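Local coordinates for protein probable glutamine synthetase (Pseudomonas aeruginosa, PDB 4HPP) that is a probable member of the glutamine synthetase family, pairing an N-terminal domain with a catalytic domain that holds a magnesium ion and glutamic acid in its pocket, at residues L259-L262 against G263-A267; L280-T284 against A285-L289; R306-A310 against A311-C315. All coordinates share one frame; numbering follows the deposited sequence.

Overall arrangement
Following the chain from its N terminus, all three contacts fall in the catalytic domain and come in series, so none nests within or crosses another; each closes only a local turn. Contact 1 (259-267) spans the N-terminal start of helix 261-281. Contact 2 (280-289) lies at the other end of that helix, where the chain turns into helix 288-291; the centres of contacts 1 and 2 are about 27 Å apart. Contact 3 (306-315) rounds the loop between strands 303-304 and 312-315 and brings R308 to the ligand pocket. Contacts 1 and 3 meet where L312 packs on A267, tying the helix to the strand, while contact 2 touches neither.

Contact 1: residues L259-L262 against G263-A267; sequences LSEL and GEHWA
L259 rests its CD1 methyl on the backbone of G263, with CD1 to CA at 3.5 Å. The leucine reaches it because its CG stands anti to the backbone N (chi1 -162°), folding the branch over the start of the helix, and the glycine, bare at CA, lets the methyl settle directly on the main chain. Next comes E264, whose amide points back to S260 O in the opening helical bond, although the modelled place of that oxygen is doubtful. The aliphatic part of E264 crosses the L259 side chain, CG to CG at 4.0 Å, while its carboxylate turns to a salt bridge with R255. H265 follows, and its backbone N gives a bond of 2.9 Å to E261 O, nearly in line with the carbonyl. Its side chain runs beside that of E261 in the same direction, the imidazole and carboxylate planes only 10° apart; E261 CG approaches NE2 of H265 obliquely, at 3.3 Å. ND1 of H265 is hydrogen-bonded to L361 O, which limits how the ring can turn. W266 carries the series on, its N meeting L262 O at 2.9 Å with an almost straight N-H (171°). Beyond CB the indole leaves the turn for the interior, touching L239 and L241 of strand 235-243 as well as V349 and I357 of helix 342-358 and bonding Y119 through NE1, a good use of a large apolar side chain with one donor. A267 extends the series, its N bonded to G263 O at 2.9 Å. S260 sits at the N-cap position, yet its hydroxyl bonds L249 O instead of capping. Successive i to i+4 bonds mark the start of an alpha-helix, here helix 261-281, whose W266 side packs between strand 235-243 and helix 342-358.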
ATOM      1  N   LEU A 259     -38.465  48.867  13.823  1.00 70.62           N
ATOM      2  CA  LEU A 259     -37.340  49.355  14.609  1.00 74.84           C
ATOM      3  C   LEU A 259     -37.809  50.289  15.731  1.00 80.32           C
ATOM      4  O   LEU A 259     -38.629  51.168  15.484  1.00 87.39           O
ATOM      5  CB  LEU A 259     -36.353  50.099  13.692  1.00 65.65           C
ATOM      6  CG  LEU A 259     -34.929  50.335  14.185  1.00 64.49           C
ATOM      7  CD1 LEU A 259     -34.385  49.168  15.007  1.00 65.96           C
ATOM      8  CD2 LEU A 259     -33.998  50.615  13.011  1.00 66.21           C
ATOM      9  N   SER A 260     -37.293  50.069  16.949  1.00 73.31           N
ATOM     10  CA  SER A 260     -37.472  50.938  18.112  1.00 59.73           C
ATOM     11  C   SER A 260     -36.777  52.250  17.962  1.00 69.42           C
ATOM     12  O   SER A 260     -35.801  52.351  17.227  1.00 81.62           O
ATOM     13  CB  SER A 260     -36.830  50.293  19.311  1.00 60.63           C
ATOM     14  OG  SER A 260     -37.815  49.744  20.148  1.00 74.51           O
ATOM     15  N   GLU A 261     -37.240  53.260  18.692  1.00 78.30           N
ATOM     16  CA  GLU A 261     -36.441  54.475  18.855  1.00 79.24           C
ATOM     17  C   GLU A 261     -35.063  54.081  19.383  1.00 71.57           C
ATOM     18  O   GLU A 261     -34.049  54.394  18.745  1.00 64.89           O
ATOM     19  CB  GLU A 261     -37.103  55.459  19.811  1.00 92.68           C
ATOM     20  CG  GLU A 261     -36.258  56.701  20.051  1.00104.20           C
ATOM     21  CD  GLU A 261     -37.088  57.942  20.280  1.00109.29           C
ATOM     22  OE1 GLU A 261     -38.043  57.854  21.090  1.00104.33           O
ATOM     23  OE2 GLU A 261     -36.776  58.986  19.643  1.00100.37           O
ATOM     24  N   LEU A 262     -35.036  53.380  20.525  1.00 63.08           N
ATOM     25  CA  LEU A 262     -33.801  52.727  20.970  1.00 77.64           C
ATOM     26  C   LEU A 262     -33.003  52.115  19.770  1.00 75.36           C
ATOM     27  O   LEU A 262     -31.866  52.515  19.469  1.00 63.56           O
ATOM     28  CB  LEU A 262     -34.083  51.664  22.051  1.00 72.90           C
ATOM     29  CG  LEU A 262     -32.845  50.861  22.522  1.00 72.71           C
ATOM     30  CD1 LEU A 262     -31.830  51.720  23.258  1.00 69.04           C
ATOM     31  CD2 LEU A 262     -33.231  49.678  23.394  1.00 80.38           C
ATOM     32  N   GLY A 263     -33.629  51.167  19.083  1.00 66.58           N
ATOM     33  CA  GLY A 263     -33.056  50.594  17.895  1.00 64.81           C
ATOM     34  C   GLY A 263     -32.386  51.598  16.999  1.00 64.72           C
ATOM     35  O   GLY A 263     -31.190  51.478  16.730  1.00 73.77           O
ATOM     36  N   GLU A 264     -33.142  52.591  16.539  1.00 63.68           N
ATOM     37  CA  GLU A 264     -32.585  53.597  15.628  1.00 66.78           C
ATOM     38  C   GLU A 264     -31.374  54.330  16.221  1.00 60.74           C
ATOM     39  O   GLU A 264     -30.437  54.629  15.503  1.00 61.38           O
ATOM     40  CB  GLU A 264     -33.635  54.619  15.210  1.00 67.02           C
ATOM     41  CG  GLU A 264     -35.064  54.124  15.307  1.00 76.05           C
ATOM     42  CD  GLU A 264     -36.062  55.053  14.631  1.00 86.02           C
ATOM     43  OE1 GLU A 264     -37.179  54.569  14.295  1.00 85.75           O
ATOM     44  OE2 GLU A 264     -35.732  56.255  14.424  1.00 75.82           O
ATOM     45  N   HIS A 265     -31.384  54.628  17.515  1.00 55.92           N
ATOM     46  CA  HIS A 265     -30.209  55.255  18.117  1.00 64.62           C
ATOM     47  C   HIS A 265     -29.017  54.318  18.004  1.00 63.79           C
ATOM     48  O   HIS A 265     -27.947  54.677  17.468  1.00 60.20           O
ATOM     49  CB  HIS A 265     -30.466  55.670  19.573  1.00 69.82           C
ATOM     50  CG  HIS A 265     -31.533  56.755  19.741  1.00 82.97           C
ATOM     51  ND1 HIS A 265     -31.523  57.915  19.027  1.00 82.72           N
ATOM     52  CD2 HIS A 265     -32.644  56.833  20.604  1.00 71.69           C
ATOM     53  CE1 HIS A 265     -32.591  58.671  19.392  1.00 81.10           C
ATOM     54  NE2 HIS A 265     -33.271  58.006  20.353  1.00 69.45           N
ATOM     55  N   TRP A 266     -29.207  53.086  18.464  1.00 58.53           N
ATOM     56  CA  TRP A 266     -28.175  52.067  18.354  1.00 59.16           C
ATOM     57  C   TRP A 266     -27.572  51.923  16.949  1.00 63.83           C
ATOM     58  O   TRP A 266     -26.345  52.066  16.747  1.00 65.20           O
ATOM     59  CB  TRP A 266     -28.699  50.752  18.895  1.00 51.69           C
ATOM     60  CG  TRP A 266     -27.567  49.801  19.122  1.00 55.77           C
ATOM     61  CD1 TRP A 266     -26.790  49.675  20.261  1.00 52.66           C
ATOM     62  CD2 TRP A 266     -27.002  48.819  18.156  1.00 52.54           C
ATOM     63  NE1 TRP A 266     -25.837  48.703  20.086  1.00 59.03           N
ATOM     64  CE2 TRP A 266     -25.901  48.158  18.850  1.00 49.30           C
ATOM     65  CE3 TRP A 266     -27.320  48.420  16.843  1.00 50.06           C
ATOM     66  CZ2 TRP A 266     -25.139  47.143  18.246  1.00 54.37           C
ATOM     67  CZ3 TRP A 266     -26.549  47.402  16.238  1.00 52.43           C
ATOM     68  CH2 TRP A 266     -25.472  46.781  16.925  1.00 50.46           C
ATOM     69  N   ALA A 267     -28.424  51.659  15.962  1.00 59.20           N
ATOM     70  CA  ALA A 267     -27.981  51.569  14.574  1.00 54.41           C
ATOM     71  C   ALA A 267     -27.259  52.832  14.095  1.00 57.87           C
ATOM     72  O   ALA A 267     -26.294  52.754  13.288  1.00 56.81           O
ATOM     73  CB  ALA A 267     -29.155  51.253  13.666  1.00 51.76           C
TER

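Contact 2: residues L280-T284 against A285-L289; sequences LTAPT and AASYL
The Y288 ring lies beside the backbone of A282 and T284. T284 O comes to its edge, near the ring plane, 3.5 Å from CD1, whereas A282 O approaches obliquely and lies 2.8 Å from Y288 OH. That bond is weak, and C278 O, also in weak hydrogen-bonding reach, may share the same proton. The methyl of A282 adds an apolar touch, CB to Y288 CZ at 4.1 Å, small enough to leave the ring close to the main chain. Past A282 stands P283, which has no N-H to offer and so suits the chain's departure from helix 261-281; its ring packs on Y416 of helix 410-427. The chain then makes a tight turn from T284 to S287, with A285 and A286 in the phi and psi of a type I turn. S287 N closes it on T284 O at 2.8 Å, coming from well above the carbonyl plane (59° out of it). The serine side chain reaches back as well. With OG anti to its own carbonyl carbon (chi1 -70°), it takes the backbone N-H of T284 at 3.2 Å, N to OG, and the two hydroxyls, T284 OG1 and S287 OG, meet at 3.0 Å. Both have further partners: D337 bonds S287 OG, and T339 bonds T284 OG1. Around the turn, K420 bonds P283 O and E423 takes the amide of A285, so helix 410-427 flanks the turn at P283 to A285. Serine and threonine suit such a place because each can give and accept in a buried setting. The chemistry implies a turn held by bonds given each way, S287 N to T284 O and T284 N to S287 OG, with a hydroxyl pair beside them, shortly before R290, a residue of the ligand pocket.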
ATOM      1  N   LEU A 280     -11.264  47.588  13.184  1.00 52.89           N
ATOM      2  CA  LEU A 280     -11.408  46.552  14.222  1.00 50.01           C
ATOM      3  C   LEU A 280     -12.296  45.378  13.774  1.00 57.84           C
ATOM      4  O   LEU A 280     -12.259  44.317  14.396  1.00 65.98           O
ATOM      5  CB  LEU A 280     -11.903  47.133  15.571  1.00 44.47           C
ATOM      6  CG  LEU A 280     -11.186  48.362  16.189  1.00 46.83           C
ATOM      7  CD1 LEU A 280     -12.157  49.369  16.772  1.00 40.18           C
ATOM      8  CD2 LEU A 280     -10.120  48.037  17.206  1.00 43.93           C
ATOM      9  N   THR A 281     -13.087  45.534  12.708  1.00 57.44           N
ATOM     10  CA  THR A 281     -13.919  44.403  12.229  1.00 50.68           C
ATOM     11  C   THR A 281     -13.504  43.894  10.838  1.00 57.77           C
ATOM     12  O   THR A 281     -13.985  42.845  10.388  1.00 61.91           O
ATOM     13  CB  THR A 281     -15.394  44.770  12.173  1.00 47.48           C
ATOM     14  OG1 THR A 281     -15.578  45.673  11.082  1.00 49.67           O
ATOM     15  CG2 THR A 281     -15.881  45.431  13.480  1.00 46.70           C
ATOM     16  N   ALA A 282     -12.657  44.656  10.137  1.00 58.23           N
ATOM     17  CA  ALA A 282     -11.960  44.165   8.926  1.00 55.41           C
ATOM     18  C   ALA A 282     -10.480  44.544   9.054  1.00 55.72           C
ATOM     19  O   ALA A 282      -9.995  45.373   8.296  1.00 59.89           O
ATOM     20  CB  ALA A 282     -12.578  44.751   7.656  1.00 52.90           C
ATOM     21  N   PRO A 283      -9.764  43.922  10.014  1.00 51.51           N
ATOM     22  CA  PRO A 283      -8.577  44.490  10.599  1.00 50.59           C
ATOM     23  C   PRO A 283      -7.313  44.033   9.958  1.00 48.32           C
ATOM     24  O   PRO A 283      -6.253  44.283  10.513  1.00 51.34           O
ATOM     25  CB  PRO A 283      -8.589  43.909  12.012  1.00 48.68           C
ATOM     26  CG  PRO A 283      -9.455  42.690  11.934  1.00 53.22           C
ATOM     27  CD  PRO A 283      -9.972  42.569  10.535  1.00 48.21           C
ATOM     28  N   THR A 284      -7.376  43.328   8.846  1.00 48.87           N
ATOM     29  CA  THR A 284      -6.083  42.959   8.255  1.00 57.21           C
ATOM     30  C   THR A 284      -5.947  43.533   6.865  1.00 61.82           C
ATOM     31  O   THR A 284      -6.950  43.906   6.221  1.00 61.98           O
ATOM     32  CB  THR A 284      -5.831  41.442   8.176  1.00 53.05           C
ATOM     33  OG1 THR A 284      -6.863  40.833   7.407  1.00 43.24           O
ATOM     34  CG2 THR A 284      -5.788  40.817   9.563  1.00 68.90           C
ATOM     35  N   ALA A 285      -4.705  43.577   6.400  1.00 60.93           N
ATOM     36  CA  ALA A 285      -4.408  44.083   5.054  1.00 66.22           C
ATOM     37  C   ALA A 285      -5.250  43.341   3.984  1.00 65.08           C
ATOM     38  O   ALA A 285      -5.815  43.985   3.084  1.00 56.64           O
ATOM     39  CB  ALA A 285      -2.900  43.992   4.764  1.00 63.33           C
ATOM     40  N   ALA A 286      -5.367  42.006   4.118  1.00 58.36           N
ATOM     41  CA  ALA A 286      -6.181  41.181   3.211  1.00 54.04           C
ATOM     42  C   ALA A 286      -7.669  41.475   3.297  1.00 57.43           C
ATOM     43  O   ALA A 286      -8.428  41.040   2.414  1.00 60.24           O
ATOM     44  CB  ALA A 286      -5.932  39.693   3.424  1.00 61.17           C
ATOM     45  N   SER A 287      -8.086  42.215   4.335  1.00 52.09           N
ATOM     46  CA  SER A 287      -9.506  42.469   4.531  1.00 53.21           C
ATOM     47  C   SER A 287     -10.048  43.375   3.438  1.00 60.23           C
ATOM     48  O   SER A 287     -11.243  43.285   3.056  1.00 59.99           O
ATOM     49  CB  SER A 287      -9.784  43.046   5.906  1.00 53.52           C
ATOM     50  OG  SER A 287      -9.575  42.069   6.915  1.00 45.77           O
ATOM     51  N   TYR A 288      -9.165  44.219   2.895  1.00 63.09           N
ATOM     52  CA  TYR A 288      -9.609  45.211   1.917  1.00 55.89           C
ATOM     53  C   TYR A 288      -9.735  44.702   0.476  1.00 54.55           C
ATOM     54  O   TYR A 288     -10.378  45.352  -0.317  1.00 60.44           O
ATOM     55  CB  TYR A 288      -8.937  46.568   2.132  1.00 47.16           C
ATOM     56  CG  TYR A 288      -9.336  47.015   3.483  1.00 40.98           C
ATOM     57  CD1 TYR A 288      -8.641  46.562   4.610  1.00 43.14           C
ATOM     58  CD2 TYR A 288     -10.479  47.773   3.667  1.00 43.38           C
ATOM     59  CE1 TYR A 288      -9.034  46.906   5.883  1.00 41.97           C
ATOM     60  CE2 TYR A 288     -10.909  48.099   4.950  1.00 46.66           C
ATOM     61  CZ  TYR A 288     -10.179  47.663   6.049  1.00 48.07           C
ATOM     62  OH  TYR A 288     -10.600  47.984   7.328  1.00 57.71           O
ATOM     63  N   LEU A 289      -9.197  43.510   0.190  1.00 51.63           N
ATOM     64  CA  LEU A 289      -9.548  42.798  -1.053  1.00 60.01           C
ATOM     65  C   LEU A 289     -11.001  42.317  -1.035  1.00 61.00           C
ATOM     66  O   LEU A 289     -11.574  42.065  -2.095  1.00 70.46           O
ATOM     67  CB  LEU A 289      -8.610  41.603  -1.337  1.00 52.68           C
ATOM     68  CG  LEU A 289      -7.149  41.800  -0.933  1.00 55.20           C
ATOM     69  CD1 LEU A 289      -6.396  40.489  -0.915  1.00 40.17           C
ATOM     70  CD2 LEU A 289      -6.470  42.798  -1.895  1.00 63.17           C
TER

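Contact 3: residues R306-A310 against A311-C315; sequences RNREA and ALRIC
A local contact between residues five apart, R308 with R313 forms an offset guanidinium stack across the loop that links the parallel strands 303-304 and 312-315. The centres of the two flat groups are 4.6 Å apart and their planes only 16° from parallel. R308 stays extended from CG to NE and crosses R313 obliquely, whereas R313 bends at chi3 (76°) to turn its face to the partner; nearer the backbone, R308 CG lies 4.0 Å from R313 NE. The opposite face of the R313 guanidinium is met by C315 SG, 3.7 Å above the plane and off toward the rim. Acids balance the two cations: R313 pairs with E332 of strand 330-336, and R308 with D65 of a neighbouring subunit. Arginine suits both places, since its planar group can stack on one side while bonding at its rim. At the start of the loop, N307 OD1 accepts from E309 N at 3.3 Å in an Asx turn that spans R308. R308 NH1 also makes a weak hydrogen bond to the bound glutamic acid. The stack belongs to the ligand pocket, which R308 and other arginines line, and as in other glutamine synthetases it lies at the boundary between adjacent subunits.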
ATOM      1  N   ARG A 306     -33.534  45.518   2.942  1.00 99.29           N
ATOM      2  CA  ARG A 306     -33.870  45.096   1.593  1.00 98.80           C
ATOM      3  C   ARG A 306     -32.754  44.310   0.943  1.00100.64           C
ATOM      4  O   ARG A 306     -32.968  43.205   0.444  1.00104.10           O
ATOM      5  CB  ARG A 306     -34.122  46.368   0.762  1.00 97.50           C
ATOM      6  CG  ARG A 306     -34.346  47.638   1.602  1.00 90.87           C
ATOM      7  CD  ARG A 306     -33.508  48.842   1.159  1.00 80.65           C
ATOM      8  NE  ARG A 306     -33.549  49.891   2.178  1.00 90.18           N
ATOM      9  CZ  ARG A 306     -33.002  51.104   2.079  1.00 91.83           C
ATOM     10  NH1 ARG A 306     -32.351  51.483   0.977  1.00 87.14           N
ATOM     11  NH2 ARG A 306     -33.125  51.943   3.101  1.00 77.83           N
ATOM     12  N   ASN A 307     -31.562  44.896   0.952  1.00106.82           N
ATOM     13  CA  ASN A 307     -30.432  44.374   0.188  1.00114.38           C
ATOM     14  C   ASN A 307     -29.162  44.133   1.007  1.00111.46           C
ATOM     15  O   ASN A 307     -29.017  44.626   2.132  1.00108.00           O
ATOM     16  CB  ASN A 307     -30.127  45.301  -0.998  1.00112.69           C
ATOM     17  CG  ASN A 307     -29.771  46.716  -0.563  1.00114.86           C
ATOM     18  OD1 ASN A 307     -28.762  46.926   0.101  1.00104.18           O
ATOM     19  ND2 ASN A 307     -30.592  47.698  -0.957  1.00115.62           N
ATOM     20  N   ARG A 308     -28.245  43.376   0.416  1.00106.75           N
ATOM     21  CA  ARG A 308     -26.956  43.091   1.034  1.00101.16           C
ATOM     22  C   ARG A 308     -25.830  43.813   0.290  1.00100.46           C
ATOM     23  O   ARG A 308     -24.754  43.270   0.050  1.00 92.51           O
ATOM     24  CB  ARG A 308     -26.713  41.591   1.057  1.00 99.22           C
ATOM     25  CG  ARG A 308     -27.807  40.820   1.748  1.00 92.43           C
ATOM     26  CD  ARG A 308     -27.792  39.366   1.330  1.00 86.93           C
ATOM     27  NE  ARG A 308     -29.058  38.737   1.707  1.00 97.61           N
ATOM     28  CZ  ARG A 308     -29.217  37.459   2.038  1.00 89.19           C
ATOM     29  NH1 ARG A 308     -28.183  36.619   2.050  1.00 84.66           N
ATOM     30  NH2 ARG A 308     -30.429  37.027   2.361  1.00 94.48           N
ATOM     31  N   GLU A 309     -26.110  45.037  -0.119  1.00104.40           N
ATOM     32  CA  GLU A 309     -25.052  45.986  -0.390  1.00106.14           C
ATOM     33  C   GLU A 309     -24.950  46.907   0.858  1.00 98.74           C
ATOM     34  O   GLU A 309     -24.101  47.804   0.917  1.00 97.44           O
ATOM     35  CB  GLU A 309     -25.327  46.785  -1.677  1.00110.02           C
ATOM     36  CG  GLU A 309     -25.257  46.004  -2.987  1.00112.60           C
ATOM     37  CD  GLU A 309     -25.536  46.888  -4.210  1.00122.31           C
ATOM     38  OE1 GLU A 309     -24.652  46.959  -5.091  1.00119.69           O
ATOM     39  OE2 GLU A 309     -26.622  47.527  -4.302  1.00106.62           O
ATOM     40  N   ALA A 310     -25.806  46.663   1.858  1.00 75.37           N
ATOM     41  CA  ALA A 310     -25.863  47.520   3.054  1.00 77.41           C
ATOM     42  C   ALA A 310     -24.860  46.990   4.071  1.00 62.65           C
ATOM     43  O   ALA A 310     -24.752  45.790   4.244  1.00 66.42           O
ATOM     44  CB  ALA A 310     -27.298  47.593   3.645  1.00 59.83           C
ATOM     45  N   ALA A 311     -24.144  47.877   4.742  1.00 56.80           N
ATOM     46  CA  ALA A 311     -23.220  47.481   5.798  1.00 53.28           C
ATOM     47  C   ALA A 311     -23.985  46.982   7.028  1.00 56.05           C
ATOM     48  O   ALA A 311     -23.489  46.123   7.743  1.00 57.83           O
ATOM     49  CB  ALA A 311     -22.260  48.627   6.160  1.00 52.88           C
ATOM     50  N   LEU A 312     -25.198  47.490   7.271  1.00 57.34           N
ATOM     51  CA  LEU A 312     -25.977  47.063   8.453  1.00 54.39           C
ATOM     52  C   LEU A 312     -27.344  46.706   7.964  1.00 56.16           C
ATOM     53  O   LEU A 312     -27.981  47.487   7.266  1.00 60.33           O
ATOM     54  CB  LEU A 312     -26.060  48.186   9.483  1.00 54.83           C
ATOM     55  CG  LEU A 312     -26.338  47.944  10.955  1.00 57.20           C
ATOM     56  CD1 LEU A 312     -25.262  47.111  11.607  1.00 59.86           C
ATOM     57  CD2 LEU A 312     -26.407  49.271  11.701  1.00 64.38           C
ATOM     58  N   ARG A 313     -27.801  45.506   8.287  1.00 66.80           N
ATOM     59  CA  ARG A 313     -29.036  45.010   7.698  1.00 63.32           C
ATOM     60  C   ARG A 313     -29.988  44.561   8.767  1.00 60.67           C
ATOM     61  O   ARG A 313     -29.624  43.817   9.665  1.00 62.66           O
ATOM     62  CB  ARG A 313     -28.751  43.867   6.723  1.00 71.78           C
ATOM     63  CG  ARG A 313     -29.996  43.163   6.177  1.00 79.32           C
ATOM     64  CD  ARG A 313     -29.642  42.187   5.064  1.00 82.78           C
ATOM     65  NE  ARG A 313     -29.048  40.943   5.570  1.00 92.35           N
ATOM     66  CZ  ARG A 313     -29.729  39.843   5.911  1.00 85.44           C
ATOM     67  NH1 ARG A 313     -29.070  38.780   6.358  1.00 64.44           N
ATOM     68  NH2 ARG A 313     -31.060  39.801   5.810  1.00 90.75           N
ATOM     69  N   ILE A 314     -31.207  45.061   8.675  1.00 60.09           N
ATOM     70  CA  ILE A 314     -32.320  44.602   9.483  1.00 60.67           C
ATOM     71  C   ILE A 314     -32.791  43.248   8.966  1.00 62.55           C
ATOM     72  O   ILE A 314     -33.100  43.106   7.780  1.00 64.24           O
ATOM     73  CB  ILE A 314     -33.490  45.591   9.393  1.00 59.38           C
ATOM     74  CG1 ILE A 314     -33.033  47.010   9.781  1.00 58.25           C
ATOM     75  CG2 ILE A 314     -34.617  45.128  10.297  1.00 64.16           C
ATOM     76  CD1 ILE A 314     -33.791  48.119   9.078  1.00 60.93           C
ATOM     77  N   CYS A 315     -32.817  42.259   9.857  1.00 70.82           N
ATOM     78  CA  CYS A 315     -33.260  40.884   9.531  1.00 77.14           C
ATOM     79  C   CYS A 315     -34.683  40.721  10.019  1.00 76.82           C
ATOM     80  O   CYS A 315     -34.908  40.381  11.210  1.00 62.28           O
ATOM     81  CB  CYS A 315     -32.376  39.799  10.189  1.00 72.76           C
ATOM     82  SG  CYS A 315     -30.609  39.875   9.760  1.00 68.08           S
TER